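DNA polymerase (Pyrobaculum calidifontis, PDB 5MDN) probably catalyses template-directed DNA synthesis, adding deoxyribonucleotides from their triphosphates to a growing DNA chain with release of diphosphate, as a family B polymerase. Local coordinates at residues A[675-681]-A[712-718]; A[285-289]-A[614-618]. The contacts are given in a common frame with arbitrary orientation. Residues are numbered along the deposited sequence.

Contact 1: residues A[675-681]-A[712-718]; sequences LIIWKTL and TTVGYVI
I677, Y716 and V717 bury the largest areas in this pairing of two largely extended, roughly antiparallel segments. I677 and Y716 form an antiparallel hydrogen-bonded pair, CA-CA 5.4 Å, with I677 N to Y716 O at 3.0 Å and Y716 N to I677 O at 3.1 Å. The Y716 side chain, chi1 p, folds back so that one ring face lies over I677 CB, a CH-pi contact 4.0 Å from the ring centroid. This single bridge joins the irregular 675-681 loop to strand 716-718, whose other partner is strand 729-731; Y746 of helix 743-756 packs on L675, I677 and V717, consistent with the C-terminal thumb of family B polymerases. V717 CG2 packs on I676 CG1 at 3.8 Å. G715 CA sits 3.6 Å from W678 CE3; a CB on G715 would clash with W678 CZ3, and its phi of 73° is unusual for other residues. V714 N donates a hydrogen bond to K679 O at 3.2 Å, and T712 N makes a weak one to T680 O, 3.4 Å.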
loop_
_atom_site.group_PDB
_atom_site.type_symbol
_atom_site.label_atom_id
_atom_site.label_comp_id
_atom_site.label_asym_id
_atom_site.label_seq_id
_atom_site.Cartn_x
_atom_site.Cartn_y
_atom_site.Cartn_z
ATOM N N LEU A 675 -3.591 30.207 -6.953
ATOM C CA LEU A 675 -3.795 30.279 -8.394
ATOM C C LEU A 675 -2.790 29.461 -9.200
ATOM O O LEU A 675 -2.969 29.322 -10.415
ATOM C CB LEU A 675 -3.749 31.740 -8.857
ATOM C CG LEU A 675 -4.773 32.690 -8.230
ATOM C CD1 LEU A 675 -4.795 34.015 -8.973
ATOM C CD2 LEU A 675 -6.159 32.063 -8.207
ATOM N N ILE A 676 -1.743 28.922 -8.569
ATOM C CA ILE A 676 -0.735 28.158 -9.300
ATOM C C ILE A 676 -1.305 26.816 -9.739
ATOM O O ILE A 676 -2.023 26.141 -8.987
ATOM C CB ILE A 676 0.538 27.978 -8.453
ATOM C CG1 ILE A 676 1.383 29.256 -8.450
ATOM C CG2 ILE A 676 1.372 26.803 -8.944
ATOM C CD1 ILE A 676 0.936 30.325 -7.511
ATOM N N ILE A 677 -0.986 26.425 -10.973
ATOM C CA ILE A 677 -1.401 25.153 -11.556
ATOM C C ILE A 677 -0.155 24.297 -11.751
ATOM O O ILE A 677 0.772 24.693 -12.467
ATOM C CB ILE A 677 -2.140 25.364 -12.887
ATOM C CG1 ILE A 677 -3.291 26.359 -12.705
ATOM C CG2 ILE A 677 -2.654 24.042 -13.428
ATOM C CD1 ILE A 677 -3.916 26.817 -14.001
ATOM N N TRP A 678 -0.128 23.126 -11.115
ATOM C CA TRP A 678 1.037 22.250 -11.170
ATOM C C TRP A 678 0.940 21.251 -12.317
ATOM O O TRP A 678 -0.144 20.786 -12.681
ATOM C CB TRP A 678 1.218 21.449 -9.876
ATOM C CG TRP A 678 1.344 22.226 -8.608
ATOM C CD1 TRP A 678 0.463 22.227 -7.567
ATOM C CD2 TRP A 678 2.396 23.126 -8.244
ATOM N NE1 TRP A 678 0.908 23.055 -6.569
ATOM C CE2 TRP A 678 2.091 23.624 -6.961
ATOM C CE3 TRP A 678 3.568 23.559 -8.873
ATOM C CZ2 TRP A 678 2.912 24.531 -6.297
ATOM C CZ3 TRP A 678 4.382 24.459 -8.212
ATOM C CH2 TRP A 678 4.049 24.936 -6.938
ATOM N N LYS A 679 2.098 20.931 -12.891
ATOM C CA LYS A 679 2.253 19.772 -13.760
ATOM C C LYS A 679 3.695 19.301 -13.619
ATOM O O LYS A 679 4.616 20.120 -13.570
ATOM C CB LYS A 679 1.906 20.079 -15.220
ATOM C CG LYS A 679 1.612 18.827 -16.032
ATOM C CD LYS A 679 0.442 18.055 -15.438
ATOM C CE LYS A 679 0.357 16.640 -15.996
ATOM N NZ LYS A 679 1.472 15.779 -15.510
ATOM N N THR A 680 3.885 17.982 -13.560
ATOM C CA THR A 680 5.136 17.426 -13.060
ATOM C C THR A 680 6.181 17.119 -14.129
ATOM O O THR A 680 7.344 16.908 -13.770
ATOM C CB THR A 680 4.855 16.148 -12.256
ATOM O OG1 THR A 680 5.996 15.829 -11.449
ATOM C CG2 THR A 680 4.549 14.981 -13.186
ATOM N N LEU A 681 5.811 17.086 -15.414
ATOM C CA LEU A 681 6.761 16.793 -16.490
ATOM C C LEU A 681 7.450 15.447 -16.285
ATOM O O LEU A 681 8.566 15.399 -15.755
ATOM C CB LEU A 681 7.817 17.901 -16.599
ATOM C CG LEU A 681 7.506 19.182 -17.370
ATOM C CD1 LEU A 681 8.708 20.105 -17.340
ATOM C CD2 LEU A 681 7.151 18.846 -18.810
ATOM N N THR A 712 10.600 17.666 -13.065
ATOM C CA THR A 712 10.609 19.071 -12.665
ATOM C C THR A 712 9.200 19.619 -12.809
ATOM O O THR A 712 8.651 19.631 -13.915
ATOM C CB THR A 712 11.596 19.884 -13.515
ATOM O OG1 THR A 712 11.896 19.175 -14.726
ATOM C CG2 THR A 712 12.881 20.146 -12.744
ATOM N N THR A 713 8.622 20.067 -11.699
ATOM C CA THR A 713 7.281 20.632 -11.695
ATOM C C THR A 713 7.369 22.115 -12.024
ATOM O O THR A 713 8.258 22.818 -11.533
ATOM C CB THR A 713 6.611 20.424 -10.333
ATOM O OG1 THR A 713 7.420 21.007 -9.305
ATOM C CG2 THR A 713 6.443 18.939 -10.043
ATOM N N VAL A 714 6.450 22.589 -12.867
ATOM C CA VAL A 714 6.581 23.927 -13.435
ATOM C C VAL A 714 5.850 24.976 -12.599
ATOM O O VAL A 714 6.478 25.919 -12.102
ATOM C CB VAL A 714 6.138 23.927 -14.917
ATOM C CG1 VAL A 714 4.683 23.470 -15.090
ATOM C CG2 VAL A 714 6.343 25.307 -15.534
ATOM N N GLY A 715 4.537 24.829 -12.423
ATOM C CA GLY A 715 3.772 25.802 -11.670
ATOM C C GLY A 715 3.578 27.102 -12.424
ATOM O O GLY A 715 4.478 27.947 -12.434
ATOM N N TYR A 716 2.425 27.280 -13.064
ATOM C CA TYR A 716 2.183 28.446 -13.902
ATOM C C TYR A 716 0.878 29.132 -13.522
ATOM O O TYR A 716 -0.034 28.522 -12.956
ATOM C CB TYR A 716 2.171 28.063 -15.389
ATOM C CG TYR A 716 1.078 27.098 -15.793
ATOM C CD1 TYR A 716 -0.189 27.552 -16.140
ATOM C CD2 TYR A 716 1.321 25.732 -15.843
ATOM C CE1 TYR A 716 -1.186 26.669 -16.517
ATOM C CE2 TYR A 716 0.330 24.843 -16.220
ATOM C CZ TYR A 716 -0.920 25.319 -16.555
ATOM O OH TYR A 716 -1.910 24.439 -16.931
ATOM N N VAL A 717 0.806 30.423 -13.847
ATOM C CA VAL A 717 -0.386 31.237 -13.642
ATOM C C VAL A 717 -0.699 31.972 -14.941
ATOM O O VAL A 717 0.203 32.513 -15.591
ATOM C CB VAL A 717 -0.202 32.240 -12.482
ATOM C CG1 VAL A 717 -1.463 33.063 -12.278
ATOM C CG2 VAL A 717 0.178 31.513 -11.199
ATOM N N ILE A 718 -1.975 31.991 -15.317
ATOM C CA ILE A 718 -2.411 32.711 -16.509
ATOM C C ILE A 718 -2.550 34.194 -16.177
ATOM O O ILE A 718 -3.154 34.565 -15.163
ATOM C CB ILE A 718 -3.726 32.127 -17.055
ATOM C CG1 ILE A 718 -3.481 30.795 -17.780
ATOM C CG2 ILE A 718 -4.420 33.111 -17.984
ATOM C CD1 ILE A 718 -3.202 29.606 -16.885
#

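Contact 2: residues A[285-289]-A[614-618]; sequences FPEIK and IDIVG
Strand 614-617 is an outermost strand of a four-stranded antiparallel sheet in the polymerase region, and the loop 285-289 from the exonuclease region comes up to it, joining the two regions without extending the sheet. I614, beta like the three residues after it, packs instead on helix 628-643. D615 turns its CA-to-CB bond toward the loop, its CA 5.1 Å from that of E287; D615 CB lies 3.7 Å from E287 CB and 3.5 Å from E287 O. Its carboxylate is held by Y593 OH through OD1, while the E287 carboxylate, on an m chi1, forms a salt bridge with K591. I616 makes the one hydrogen bond across the contact, I616 N to E287 O at 3.1 Å and 162°. P286, E287 and I288 have phi near -80° and psi between -4° and -39°; K289 then switches to phi 74°, with its CB 4.1 Å from I616 CB. V617, chi1 t, ends the strand beside the proline, its CG2 4.0 Å from P286 O.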
loop_
_atom_site.group_PDB
_atom_site.type_symbol
_atom_site.label_atom_id
_atom_site.label_comp_id
_atom_site.label_asym_id
_atom_site.label_seq_id
_atom_site.Cartn_x
_atom_site.Cartn_y
_atom_site.Cartn_z
ATOM N N PHE A 285 -6.029 3.223 1.164
ATOM C CA PHE A 285 -7.284 3.698 1.740
ATOM C C PHE A 285 -8.073 4.496 0.709
ATOM O O PHE A 285 -7.658 5.598 0.324
ATOM C CB PHE A 285 -7.030 4.553 2.985
ATOM C CG PHE A 285 -6.262 3.844 4.066
ATOM C CD1 PHE A 285 -6.449 2.491 4.296
ATOM C CD2 PHE A 285 -5.372 4.538 4.866
ATOM C CE1 PHE A 285 -5.750 1.842 5.295
ATOM C CE2 PHE A 285 -4.668 3.892 5.867
ATOM C CZ PHE A 285 -4.860 2.542 6.081
ATOM N N PRO A 286 -9.214 3.986 0.242
ATOM C CA PRO A 286 -9.969 4.679 -0.808
ATOM C C PRO A 286 -10.789 5.865 -0.325
ATOM O O PRO A 286 -11.406 6.542 -1.157
ATOM C CB PRO A 286 -10.882 3.571 -1.344
ATOM C CG PRO A 286 -11.155 2.731 -0.141
ATOM C CD PRO A 286 -9.866 2.725 0.648
ATOM N N GLU A 287 -10.825 6.137 0.981
ATOM C CA GLU A 287 -11.664 7.206 1.513
ATOM C C GLU A 287 -11.011 8.585 1.445
ATOM O O GLU A 287 -11.729 9.591 1.441
ATOM C CB GLU A 287 -12.038 6.902 2.967
ATOM C CG GLU A 287 -12.591 5.504 3.201
ATOM C CD GLU A 287 -11.657 4.653 4.041
ATOM O OE1 GLU A 287 -10.553 4.326 3.560
ATOM O OE2 GLU A 287 -12.021 4.320 5.189
ATOM N N ILE A 288 -9.679 8.658 1.391
ATOM C CA ILE A 288 -8.989 9.896 1.745
ATOM C C ILE A 288 -8.940 10.869 0.568
ATOM O O ILE A 288 -9.058 12.086 0.755
ATOM C CB ILE A 288 -7.580 9.570 2.272
ATOM C CG1 ILE A 288 -7.655 8.582 3.444
ATOM C CG2 ILE A 288 -6.852 10.848 2.670
ATOM C CD1 ILE A 288 -7.575 9.228 4.813
ATOM N N LYS A 289 -8.737 10.355 -0.650
ATOM C CA LYS A 289 -8.873 11.103 -1.902
ATOM C C LYS A 289 -7.727 12.080 -2.171
ATOM O O LYS A 289 -7.516 12.476 -3.323
ATOM C CB LYS A 289 -10.222 11.838 -1.937
ATOM C CG LYS A 289 -10.154 13.346 -2.135
ATOM C CD LYS A 289 -10.854 13.754 -3.421
ATOM C CE LYS A 289 -10.637 15.226 -3.722
ATOM N NZ LYS A 289 -11.298 15.639 -4.991
ATOM N N ILE A 614 -15.780 14.114 6.387
ATOM C CA ILE A 614 -16.203 13.754 5.039
ATOM C C ILE A 614 -15.164 12.809 4.446
ATOM O O ILE A 614 -13.954 13.010 4.618
ATOM C CB ILE A 614 -16.386 15.009 4.159
ATOM C CG1 ILE A 614 -17.603 15.843 4.592
ATOM C CG2 ILE A 614 -16.502 14.643 2.684
ATOM C CD1 ILE A 614 -17.341 16.771 5.767
ATOM N N ASP A 615 -15.624 11.778 3.741
ATOM C CA ASP A 615 -14.745 10.961 2.920
ATOM C C ASP A 615 -15.333 10.822 1.524
ATOM O O ASP A 615 -16.552 10.848 1.337
ATOM C CB ASP A 615 -14.472 9.573 3.551
ATOM C CG ASP A 615 -15.742 8.808 3.913
ATOM O OD1 ASP A 615 -16.785 8.971 3.245
ATOM O OD2 ASP A 615 -15.687 8.016 4.878
ATOM N N ILE A 616 -14.446 10.702 0.542
ATOM C CA ILE A 616 -14.807 10.815 -0.866
ATOM C C ILE A 616 -14.275 9.590 -1.593
ATOM O O ILE A 616 -13.090 9.261 -1.480
ATOM C CB ILE A 616 -14.251 12.107 -1.495
ATOM C CG1 ILE A 616 -14.779 13.331 -0.741
ATOM C CG2 ILE A 616 -14.623 12.185 -2.967
ATOM C CD1 ILE A 616 -14.162 14.640 -1.178
ATOM N N VAL A 617 -15.148 8.918 -2.339
ATOM C CA VAL A 617 -14.816 7.675 -3.023
ATOM C C VAL A 617 -15.051 7.873 -4.513
ATOM O O VAL A 617 -16.095 8.398 -4.916
ATOM C CB VAL A 617 -15.652 6.493 -2.493
ATOM C CG1 VAL A 617 -15.309 5.216 -3.254
ATOM C CG2 VAL A 617 -15.429 6.309 -1.002
ATOM N N GLY A 618 -14.085 7.454 -5.323
ATOM C CA GLY A 618 -14.133 7.692 -6.750
ATOM C C GLY A 618 -13.441 8.983 -7.159
ATOM O O GLY A 618 -13.242 9.902 -6.366
#

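From the N terminus, the chain builds two sheets, then the exonuclease sheet, whose last strand is 274-277, and passes helix 278-282 into loop 285-289. Contact 2 closes after 324 intervening residues, when strand 614-617 arrives at the edge of its antiparallel sheet, so it ties the exonuclease region to the polymerase region. The chain then continues through helices 628-643 and 647-666 before contact 1 opens at 675-681; after helix 693-697 it returns at 712-718, closing a much shorter loop of 30 residues inside the polymerase region. The two contacts follow in series, neither nested nor crossed. Their centres are 25 Å apart and their nearest atoms about 13 Å, but helix 628-643 touches both.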